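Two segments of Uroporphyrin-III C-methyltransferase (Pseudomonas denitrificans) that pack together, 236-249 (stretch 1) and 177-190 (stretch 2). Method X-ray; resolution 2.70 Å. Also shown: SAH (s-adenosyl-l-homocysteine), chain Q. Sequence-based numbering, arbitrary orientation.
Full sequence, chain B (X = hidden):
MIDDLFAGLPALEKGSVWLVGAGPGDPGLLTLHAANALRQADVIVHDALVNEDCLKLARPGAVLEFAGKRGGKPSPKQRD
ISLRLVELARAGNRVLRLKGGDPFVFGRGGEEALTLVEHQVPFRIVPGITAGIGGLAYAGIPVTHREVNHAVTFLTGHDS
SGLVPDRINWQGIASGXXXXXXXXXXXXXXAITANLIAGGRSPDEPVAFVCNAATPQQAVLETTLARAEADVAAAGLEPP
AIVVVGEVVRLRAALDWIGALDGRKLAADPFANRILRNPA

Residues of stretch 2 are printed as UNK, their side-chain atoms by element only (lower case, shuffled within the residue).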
ATOM      1  N   GLY B 236     -19.591   4.897  18.971  1.00 17.72           N
ATOM      2  CA  GLY B 236     -18.991   3.879  19.808  1.00 18.57           C
ATOM      3  C   GLY B 236     -17.765   3.236  19.190  1.00 20.35           C
ATOM      4  O   GLY B 236     -17.277   2.252  19.713  1.00 20.64           O
ATOM      5  N   LEU B 237     -17.252   3.802  18.094  1.00 21.82           N
ATOM      6  CA  LEU B 237     -16.204   3.182  17.289  1.00 23.10           C
ATOM      7  C   LEU B 237     -14.878   3.170  18.001  1.00 24.14           C
ATOM      8  O   LEU B 237     -14.630   4.036  18.826  1.00 24.58           O
ATOM      9  CB  LEU B 237     -16.040   3.943  15.981  1.00 23.25           C
ATOM     10  CG  LEU B 237     -16.794   3.485  14.726  1.00 24.59           C
ATOM     11  CD1 LEU B 237     -17.983   2.568  14.980  1.00 23.41           C
ATOM     12  CD2 LEU B 237     -17.226   4.701  13.933  1.00 25.71           C
ATOM     13  N   GLU B 238     -14.024   2.204  17.648  1.00 25.30           N
ATOM     14  CA  GLU B 238     -12.704   2.002  18.272  1.00 25.94           C
ATOM     15  C   GLU B 238     -11.641   1.651  17.243  1.00 25.14           C
ATOM     16  O   GLU B 238     -11.975   1.134  16.170  1.00 25.69           O
ATOM     17  CB  GLU B 238     -12.734   0.825  19.239  1.00 26.69           C
ATOM     18  CG  GLU B 238     -13.326   1.108  20.608  1.00 31.68           C
ATOM     19  CD  GLU B 238     -14.012  -0.126  21.178  1.00 38.78           C
ATOM     20  OE1 GLU B 238     -14.676  -0.872  20.402  1.00 41.25           O
ATOM     21  OE2 GLU B 238     -13.896  -0.353  22.403  1.00 41.73           O
ATOM     22  N   PRO B 239     -10.365   1.908  17.570  1.00 24.02           N
ATOM     23  CA  PRO B 239      -9.242   1.351  16.806  1.00 22.48           C
ATOM     24  C   PRO B 239      -9.421  -0.159  16.621  1.00 21.03           C
ATOM     25  O   PRO B 239     -10.107  -0.780  17.430  1.00 21.31           O
ATOM     26  CB  PRO B 239      -8.029   1.614  17.711  1.00 22.52           C
ATOM     27  CG  PRO B 239      -8.420   2.738  18.618  1.00 23.19           C
ATOM     28  CD  PRO B 239      -9.908   2.768  18.684  1.00 23.77           C
ATOM     29  N   PRO B 240      -8.836  -0.731  15.577  1.00 19.44           N
ATOM     30  CA  PRO B 240      -8.088   0.050  14.578  1.00 18.49           C
ATOM     31  C   PRO B 240      -9.029   0.712  13.551  1.00 18.04           C
ATOM     32  O   PRO B 240     -10.009   0.097  13.164  1.00 18.02           O
ATOM     33  CB  PRO B 240      -7.194  -0.993  13.921  1.00 17.56           C
ATOM     34  CG  PRO B 240      -8.009  -2.313  14.058  1.00 18.54           C
ATOM     35  CD  PRO B 240      -8.854  -2.179  15.283  1.00 18.67           C
ATOM     36  N   ALA B 241      -8.741   1.944  13.139  1.00 17.66           N
ATOM     37  CA  ALA B 241      -9.553   2.643  12.162  1.00 17.72           C
ATOM     38  C   ALA B 241      -8.673   3.440  11.229  1.00 18.18           C
ATOM     39  O   ALA B 241      -7.613   3.900  11.612  1.00 18.79           O
ATOM     40  CB  ALA B 241     -10.546   3.572  12.859  1.00 17.82           C
ATOM     41  N   ILE B 242      -9.093   3.610   9.993  1.00 18.37           N
ATOM     42  CA  ILE B 242      -8.399   4.559   9.155  1.00 18.75           C
ATOM     43  C   ILE B 242      -9.351   5.747   9.006  1.00 19.09           C
ATOM     44  O   ILE B 242     -10.540   5.555   8.743  1.00 19.70           O
ATOM     45  CB  ILE B 242      -8.065   3.915   7.789  1.00 19.23           C
ATOM     46  CG1 ILE B 242      -6.880   2.957   7.920  1.00 18.50           C
ATOM     47  CG2 ILE B 242      -7.867   4.993   6.696  1.00 18.58           C
ATOM     48  CD1 ILE B 242      -5.527   3.642   7.922  1.00 19.33           C
ATOM     49  N   VAL B 243      -8.841   6.961   9.196  1.00 18.54           N
ATOM     50  CA  VAL B 243      -9.633   8.161   8.977  1.00 18.12           C
ATOM     51  C   VAL B 243      -9.208   8.870   7.696  1.00 18.39           C
ATOM     52  O   VAL B 243      -8.043   9.302   7.568  1.00 19.12           O
ATOM     53  CB  VAL B 243      -9.473   9.157  10.099  1.00 18.29           C
ATOM     54  CG1 VAL B 243     -10.540  10.241   9.963  1.00 17.72           C
ATOM     55  CG2 VAL B 243      -9.541   8.464  11.462  1.00 17.55           C
ATOM     56  N   VAL B 244     -10.148   8.982   6.756  1.00 17.64           N
ATOM     57  CA  VAL B 244      -9.896   9.580   5.442  1.00 17.06           C
ATOM     58  C   VAL B 244     -10.651  10.883   5.320  1.00 16.67           C
ATOM     59  O   VAL B 244     -11.842  10.953   5.624  1.00 17.30           O
ATOM     60  CB  VAL B 244     -10.289   8.602   4.261  1.00 17.53           C
ATOM     61  CG1 VAL B 244     -11.757   8.166   4.361  1.00 17.01           C
ATOM     62  CG2 VAL B 244      -9.993   9.208   2.884  1.00 15.30           C
ATOM     63  N   VAL B 245      -9.954  11.905   4.859  1.00 16.06           N
ATOM     64  CA  VAL B 245     -10.517  13.233   4.709  1.00 15.67           C
ATOM     65  C   VAL B 245     -10.551  13.582   3.217  1.00 16.51           C
ATOM     66  O   VAL B 245      -9.559  13.340   2.469  1.00 16.52           O
ATOM     67  CB  VAL B 245      -9.664  14.251   5.492  1.00 15.53           C
ATOM     68  CG1 VAL B 245     -10.231  15.648   5.376  1.00 15.10           C
ATOM     69  CG2 VAL B 245      -9.560  13.835   6.976  1.00 14.80           C
ATOM     70  N   GLY B 246     -11.693  14.106   2.764  1.00 16.80           N
ATOM     71  CA  GLY B 246     -11.810  14.625   1.413  1.00 17.24           C
ATOM     72  C   GLY B 246     -12.828  14.005   0.482  1.00 18.03           C
ATOM     73  O   GLY B 246     -13.536  13.053   0.811  1.00 19.01           O
ATOM     74  N   GLU B 247     -12.888  14.537  -0.725  1.00 18.54           N
ATOM     75  CA  GLU B 247     -14.049  14.319  -1.585  1.00 18.30           C
ATOM     76  C   GLU B 247     -14.233  12.874  -1.992  1.00 17.88           C
ATOM     77  O   GLU B 247     -15.361  12.458  -2.267  1.00 17.69           O
ATOM     78  CB  GLU B 247     -14.021  15.262  -2.803  1.00 18.47           C
ATOM     79  CG  GLU B 247     -14.222  16.737  -2.448  1.00 19.20           C
ATOM     80  CD  GLU B 247     -15.550  17.020  -1.754  1.00 22.12           C
ATOM     81  OE1 GLU B 247     -15.535  17.787  -0.766  1.00 22.72           O
ATOM     82  OE2 GLU B 247     -16.610  16.498  -2.202  1.00 22.80           O
ATOM     83  N   VAL B 248     -13.140  12.109  -2.018  1.00 17.38           N
ATOM     84  CA  VAL B 248     -13.235  10.673  -2.281  1.00 17.34           C
ATOM     85  C   VAL B 248     -14.210   9.957  -1.345  1.00 18.08           C
ATOM     86  O   VAL B 248     -14.764   8.918  -1.716  1.00 18.28           O
ATOM     87  CB  VAL B 248     -11.876   9.928  -2.213  1.00 17.39           C
ATOM     88  CG1 VAL B 248     -11.005  10.241  -3.441  1.00 17.12           C
ATOM     89  CG2 VAL B 248     -11.139  10.196  -0.890  1.00 16.14           C
ATOM     90  N   VAL B 249     -14.419  10.498  -0.142  1.00 18.28           N
ATOM     91  CA  VAL B 249     -15.390   9.924   0.788  1.00 18.79           C
ATOM     92  C   VAL B 249     -16.793   9.887   0.170  1.00 19.11           C
ATOM     93  O   VAL B 249     -17.593   9.013   0.485  1.00 19.40           O
ATOM     94  CB  VAL B 249     -15.419  10.693   2.136  1.00 19.10           C
ATOM     95  CG1 VAL B 249     -16.612  10.285   3.014  1.00 18.03           C
ATOM     96  CG2 VAL B 249     -14.115  10.508   2.884  1.00 18.84           C
ATOM     97  N   UNK B 177      -2.399  17.977   0.006  1.00 20.98           N
ATOM     98  CA  UNK B 177      -3.259  17.090  -0.789  1.00 21.26           C
ATOM     99  C   UNK B 177      -4.729  17.298  -0.446  1.00 21.11           C
ATOM    100  O   UNK B 177      -5.063  17.576   0.702  1.00 21.12           O
ATOM    101  o   UNK B 177      -1.617  15.403  -0.250  1.00 23.97           O
ATOM    102  c   UNK B 177      -2.968  15.629  -0.528  1.00 21.45           C
ATOM    103  N   UNK B 178      -5.590  17.168  -1.463  1.00 20.15           N
ATOM    104  CA  UNK B 178      -7.019  17.228  -1.210  1.00 19.82           C
ATOM    105  C   UNK B 178      -7.371  16.045  -0.315  1.00 20.48           C
ATOM    106  O   UNK B 178      -7.936  16.356   0.754  1.00 22.82           O
ATOM    107  c   UNK B 178      -5.271  16.979  -2.880  1.00 19.77           C
ATOM    108  c   UNK B 178      -6.629  16.946  -3.512  1.00 19.61           C
ATOM    109  c   UNK B 178      -7.650  17.190  -2.594  1.00 19.10           C
ATOM    110  N   UNK B 179      -6.858  14.829  -0.532  1.00 19.65           N
ATOM    111  CA  UNK B 179      -7.140  13.706   0.386  1.00 18.91           C
ATOM    112  C   UNK B 179      -6.074  13.449   1.458  1.00 18.62           C
ATOM    113  O   UNK B 179      -4.881  13.487   1.162  1.00 19.41           O
ATOM    114  c   UNK B 179      -7.634  11.210   0.539  1.00 17.43           C
ATOM    115  c   UNK B 179      -8.645  12.633  -1.311  1.00 18.96           C
ATOM    116  c   UNK B 179      -7.421  12.409  -0.405  1.00 18.64           C
ATOM    117  N   UNK B 180      -6.500  13.258   2.722  1.00 18.20           N
ATOM    118  CA  UNK B 180      -5.578  12.889   3.806  1.00 17.50           C
ATOM    119  C   UNK B 180      -6.039  11.565   4.362  1.00 17.67           C
ATOM    120  O   UNK B 180      -7.242  11.372   4.588  1.00 17.71           O
ATOM    121  c   UNK B 180      -4.448  13.642   5.944  1.00 16.75           C
ATOM    122  c   UNK B 180      -5.628  15.380   4.518  1.00 16.87           C
ATOM    123  c   UNK B 180      -5.593  13.911   4.988  1.00 17.23           C
ATOM    124  c   UNK B 180      -4.404  15.850   3.945  1.00 14.65           C
ATOM    125  N   UNK B 181      -5.090  10.665   4.599  1.00 17.32           N
ATOM    126  CA  UNK B 181      -5.405   9.348   5.121  1.00 17.77           C
ATOM    127  C   UNK B 181      -4.635   9.151   6.420  1.00 18.57           C
ATOM    128  O   UNK B 181      -3.398   9.220   6.447  1.00 19.54           O
ATOM    129  c   UNK B 181      -5.869   8.366   2.793  1.00 15.03           C
ATOM    130  c   UNK B 181      -5.142   6.821   4.776  1.00 16.75           C
ATOM    131  c   UNK B 181      -5.043   8.231   4.109  1.00 17.99           C
ATOM    132  N   UNK B 182      -5.357   8.907   7.500  1.00 18.18           N
ATOM    133  CA  UNK B 182      -4.735   8.986   8.802  1.00 17.83           C
ATOM    134  C   UNK B 182      -4.803   7.663   9.544  1.00 17.56           C
ATOM    135  O   UNK B 182      -5.883   7.077   9.668  1.00 17.32           O
ATOM    136  c   UNK B 182      -7.519  12.616  10.402  1.00 17.87           C
ATOM    137  c   UNK B 182      -5.615  11.361   8.804  1.00 18.68           C
ATOM    138  s   UNK B 182      -5.791  12.774   9.865  1.00 21.34           S
ATOM    139  c   UNK B 182      -5.375  10.111   9.614  1.00 18.12           C
ATOM    140  N   UNK B 183      -3.626   7.226  10.003  1.00 17.31           N
ATOM    141  CA  UNK B 183      -3.391   6.030  10.801  1.00 17.13           C
ATOM    142  C   UNK B 183      -3.302   6.458  12.262  1.00 17.45           C
ATOM    143  O   UNK B 183      -2.861   7.567  12.548  1.00 17.48           O
ATOM    144  o   UNK B 183      -1.997   2.705   5.407  1.00 18.03           O
ATOM    145  c   UNK B 183      -2.089   3.322   8.981  1.00 15.50           C
ATOM    146  c   UNK B 183      -2.070   2.678   7.768  1.00 15.75           C
ATOM    147  c   UNK B 183      -1.993   3.408   6.586  1.00 15.74           C
ATOM    148  c   UNK B 183      -1.922   5.435   7.842  1.00 16.13           C
ATOM    149  c   UNK B 183      -2.046   5.405  10.405  1.00 16.93           C
ATOM    150  c   UNK B 183      -1.911   4.789   6.601  1.00 13.89           C
ATOM    151  c   UNK B 183      -2.031   4.707   9.053  1.00 16.67           C
ATOM    152  N   UNK B 184      -3.735   5.595  13.188  1.00 17.34           N
ATOM    153  CA  UNK B 184      -3.632   5.867  14.629  1.00 17.49           C
ATOM    154  C   UNK B 184      -4.034   7.283  15.025  1.00 17.55           C
ATOM    155  O   UNK B 184      -3.308   7.952  15.749  1.00 16.25           O
ATOM    156  s   UNK B 184      -0.006   3.983  15.167  1.00 22.55           S
ATOM    157  c   UNK B 184       0.811   4.290  13.622  1.00 21.34           C
ATOM    158  c   UNK B 184      -1.695   4.219  14.681  1.00 18.60           C
ATOM    159  c   UNK B 184      -2.226   5.571  15.143  1.00 17.80           C
ATOM    160  N   UNK B 185      -5.221   7.698  14.582  1.00 18.59           N
ATOM    161  CA  UNK B 185      -5.697   9.069  14.754  1.00 19.40           C
ATOM    162  C   UNK B 185      -6.971   9.137  15.574  1.00 20.16           C
ATOM    163  O   UNK B 185      -7.625  10.172  15.618  1.00 20.98           O
ATOM    164  c   UNK B 185      -5.908   9.727  13.394  1.00 18.79           C
ATOM    165  N   UNK B 186      -7.339   8.045  16.227  1.00 21.45           N
ATOM    166  CA  UNK B 186      -8.618   8.012  16.946  1.00 22.67           C
ATOM    167  C   UNK B 186      -8.546   8.756  18.276  1.00 23.13           C
ATOM    168  O   UNK B 186      -9.368   9.604  18.560  1.00 23.96           O
ATOM    169  c   UNK B 186      -9.424   5.813  15.949  1.00 23.39           C
ATOM    170  s   UNK B 186     -10.996   6.291  15.268  1.00 29.81           S
ATOM    171  c   UNK B 186      -9.082   6.570  17.191  1.00 22.51           C
ATOM    172  c   UNK B 186     -12.158   5.237  16.236  1.00 22.70           C
ATOM    173  N   UNK B 187      -7.563   8.413  19.091  1.00 23.91           N
ATOM    174  CA  UNK B 187      -7.477   8.908  20.446  1.00 24.83           C
ATOM    175  C   UNK B 187      -7.280  10.426  20.422  1.00 24.17           C
ATOM    176  O   UNK B 187      -7.724  11.131  21.316  1.00 24.11           O
ATOM    177  c   UNK B 187      -6.233   8.425  22.665  1.00 29.76           C
ATOM    178  n   UNK B 187      -5.310   6.689  25.239  1.00 46.85           N
ATOM    179  c   UNK B 187      -4.748   8.007  24.710  1.00 43.82           C
ATOM    180  c   UNK B 187      -6.328   8.189  21.166  1.00 25.76           C
ATOM    181  c   UNK B 187      -4.808   8.153  23.160  1.00 37.24           C
ATOM    182  N   UNK B 188      -6.648  10.923  19.371  1.00 23.61           N
ATOM    183  CA  UNK B 188      -6.366  12.335  19.248  1.00 23.27           C
ATOM    184  C   UNK B 188      -7.133  12.996  18.112  1.00 22.45           C
ATOM    185  O   UNK B 188      -6.713  14.039  17.615  1.00 23.16           O
ATOM    186  n   UNK B 188      -2.476  10.871  21.236  1.00 28.76           N
ATOM    187  c   UNK B 188      -4.868  12.568  19.029  1.00 23.92           C
ATOM    188  c   UNK B 188      -3.163  11.614  22.089  1.00 28.22           C
ATOM    189  c   UNK B 188      -3.986  11.962  20.076  1.00 25.37           C
ATOM    190  c   UNK B 188      -2.968  11.073  19.972  1.00 26.36           C
ATOM    191  n   UNK B 188      -4.074  12.292  21.411  1.00 26.50           N
ATOM    192  N   UNK B 189      -8.260  12.416  17.712  1.00 21.38           N
ATOM    193  CA  UNK B 189      -9.083  12.988  16.641  1.00 19.86           C
ATOM    194  C   UNK B 189      -9.505  14.456  16.821  1.00 19.28           C
ATOM    195  O   UNK B 189      -9.410  15.235  15.888  1.00 19.34           O
ATOM    196  c   UNK B 189     -10.299  12.080  16.305  1.00 20.04           C
ATOM    197  c   UNK B 189     -11.326  12.053  17.444  1.00 17.76           C
ATOM    198  c   UNK B 189     -10.908  12.499  14.954  1.00 19.07           C
ATOM    199  c   UNK B 189     -10.087  12.037  13.775  1.00 15.63           C
ATOM    200  N   UNK B 190      -9.975  14.820  18.011  1.00 18.89           N
ATOM    201  CA  UNK B 190     -10.286  16.203  18.337  1.00 17.94           C
ATOM    202  C   UNK B 190      -9.167  17.176  17.979  1.00 17.66           C
ATOM    203  O   UNK B 190      -9.376  18.120  17.219  1.00 18.04           O
TER
HETATM  204  N   SAH Q1511       1.568  -1.365   8.898  1.00 49.49           N
HETATM  205  CA  SAH Q1511       0.138  -1.213   9.103  1.00 49.98           C
HETATM  206  CB  SAH Q1511      -0.126  -0.110  10.114  1.00 49.79           C
HETATM  207  CG  SAH Q1511      -0.017  -0.559  11.558  1.00 50.97           C
HETATM  208  SD  SAH Q1511       0.031   0.767  12.793  1.00 50.56           S
HETATM  209  C   SAH Q1511      -0.593  -0.988   7.774  1.00 49.87           C
HETATM  210  O   SAH Q1511       0.008  -0.922   6.703  1.00 50.06           O
HETATM  211  OXT SAH Q1511      -1.813  -0.879   7.691  1.00 49.14           O
HETATM  212  C5' SAH Q1511      -1.692   0.408  13.272  1.00 51.61           C
HETATM  213  C4' SAH Q1511      -2.795   1.270  12.645  1.00 50.94           C
HETATM  214  O4' SAH Q1511      -3.147   0.814  11.355  1.00 50.90           O
HETATM  215  C3' SAH Q1511      -4.140   1.275  13.365  1.00 50.26           C
HETATM  216  O3' SAH Q1511      -4.197   2.044  14.535  1.00 49.28           O
HETATM  217  C2' SAH Q1511      -5.107   1.744  12.291  1.00 50.56           C
HETATM  218  O2' SAH Q1511      -5.086   3.138  12.065  1.00 49.13           O
HETATM  219  C1' SAH Q1511      -4.512   1.062  11.071  1.00 50.89           C
HETATM  220  N9  SAH Q1511      -5.169  -0.219  10.725  1.00 49.44           N
HETATM  221  C8  SAH Q1511      -4.539  -1.420  10.702  1.00 47.71           C
HETATM  222  N7  SAH Q1511      -5.412  -2.361  10.335  1.00 48.09           N
HETATM  223  C5  SAH Q1511      -6.606  -1.799  10.124  1.00 49.34           C
HETATM  224  C6  SAH Q1511      -7.836  -2.326   9.725  1.00 48.89           C
HETATM  225  N6  SAH Q1511      -7.972  -3.615   9.471  1.00 45.75           N
HETATM  226  N1  SAH Q1511      -8.920  -1.482   9.586  1.00 49.07           N
HETATM  227  C2  SAH Q1511      -8.764  -0.134   9.828  1.00 49.90           C
HETATM  228  N3  SAH Q1511      -7.541   0.385  10.222  1.00 49.66           N
HETATM  229  C4  SAH Q1511      -6.472  -0.434  10.365  1.00 49.78           C
HETATM  230  O   HOH W   1      -6.842   6.620  12.499  1.00 52.22           O

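Position 177 carries one carbon and then one oxygen, out of reach of stretch 1: Ser177. At 178 three carbons close a ring onto the backbone N, the mark of Pro178.

Position 179 has one carbon bearing two more, a beta-branched fork: Val179. Its CG2 lies 3.5 Å from Val248 CG2, and its CG1 3.9 Å from Val244 CG2. Position 180 has four carbons, forked at the first with one arm two carbons long, so it is Ile180; its CB sits 4.1 Å from Val245 CB. Position 181 repeats the three-carbon fork, on the face of the sheet that carries Val244. This is Val181, with CG1 3.8 Å from Ile242 CG2.

Position 182 is an unbranched run of two carbons, sulfur and carbon: Met182. Its CE reaches Val243 CG1 at 3.9 Å and Val245 CG2 at 4.2 Å, spanning two residues that share its face. At 183 one carbon leads to a six-carbon ring bearing an oxygen, giving Tyr183. Ile242 CD1 sits over the ring face, 3.5 Å from the centroid of the six ring carbons of Tyr183, a CH-pi contact.

Position 184 has two carbons, sulfur and carbon, unbranched, with its CA-to-CB bond directed away from stretch 1: Met184. Its backbone N donates to SAH O2' at 3.0 Å. A single carbon at 185 makes Ala185, whose CB faces Val243 CG2 at 4.3 Å.

Position 186 again has two carbons, sulfur and carbon, and stretch 1 covers more of its surface than of any other residue here: Met186. All three chi angles are m, folding the chain so that SD meets Ala241 CB at 3.7 Å and CE meets Leu237 CB at 4.1 Å.

Position 187, four carbons in a row ending in nitrogen, is the exposed Lys187. Position 188 has one carbon and a five-membered ring with two nitrogens: His188, the N-cap residue. Position 189 has the four-carbon fork with a long arm, Ile189, and its CD1 reaches Val243 CG1 at 4.2 Å. Position 190 has no side-chain atoms: Gly190.

The backbone sets the register. Val245 N to Ile180 O (2.8 Å) and Ile180 N to Val245 O (3.1 Å) form one reciprocal pair of hydrogen bonds; Val243 with Met182 forms another. The antiparallel ladder pairs Val243 with Met182, Val244 with Val181 and Val245 with Ile180. Met182 CE reaches both Val243 and Val245, and Met186 packs against Leu237, Pro239 and Ala241 beyond the strand pairs. Beyond the ladder, one water donates to Met182 O and Ala241 O and accepts from Ala185 N, and SAH O2' bridges Met184 N and Ala241 O, tying ligand binding to the same seam.

Stretch 2, residues 177-190: SPVIVMYMAMKHIG
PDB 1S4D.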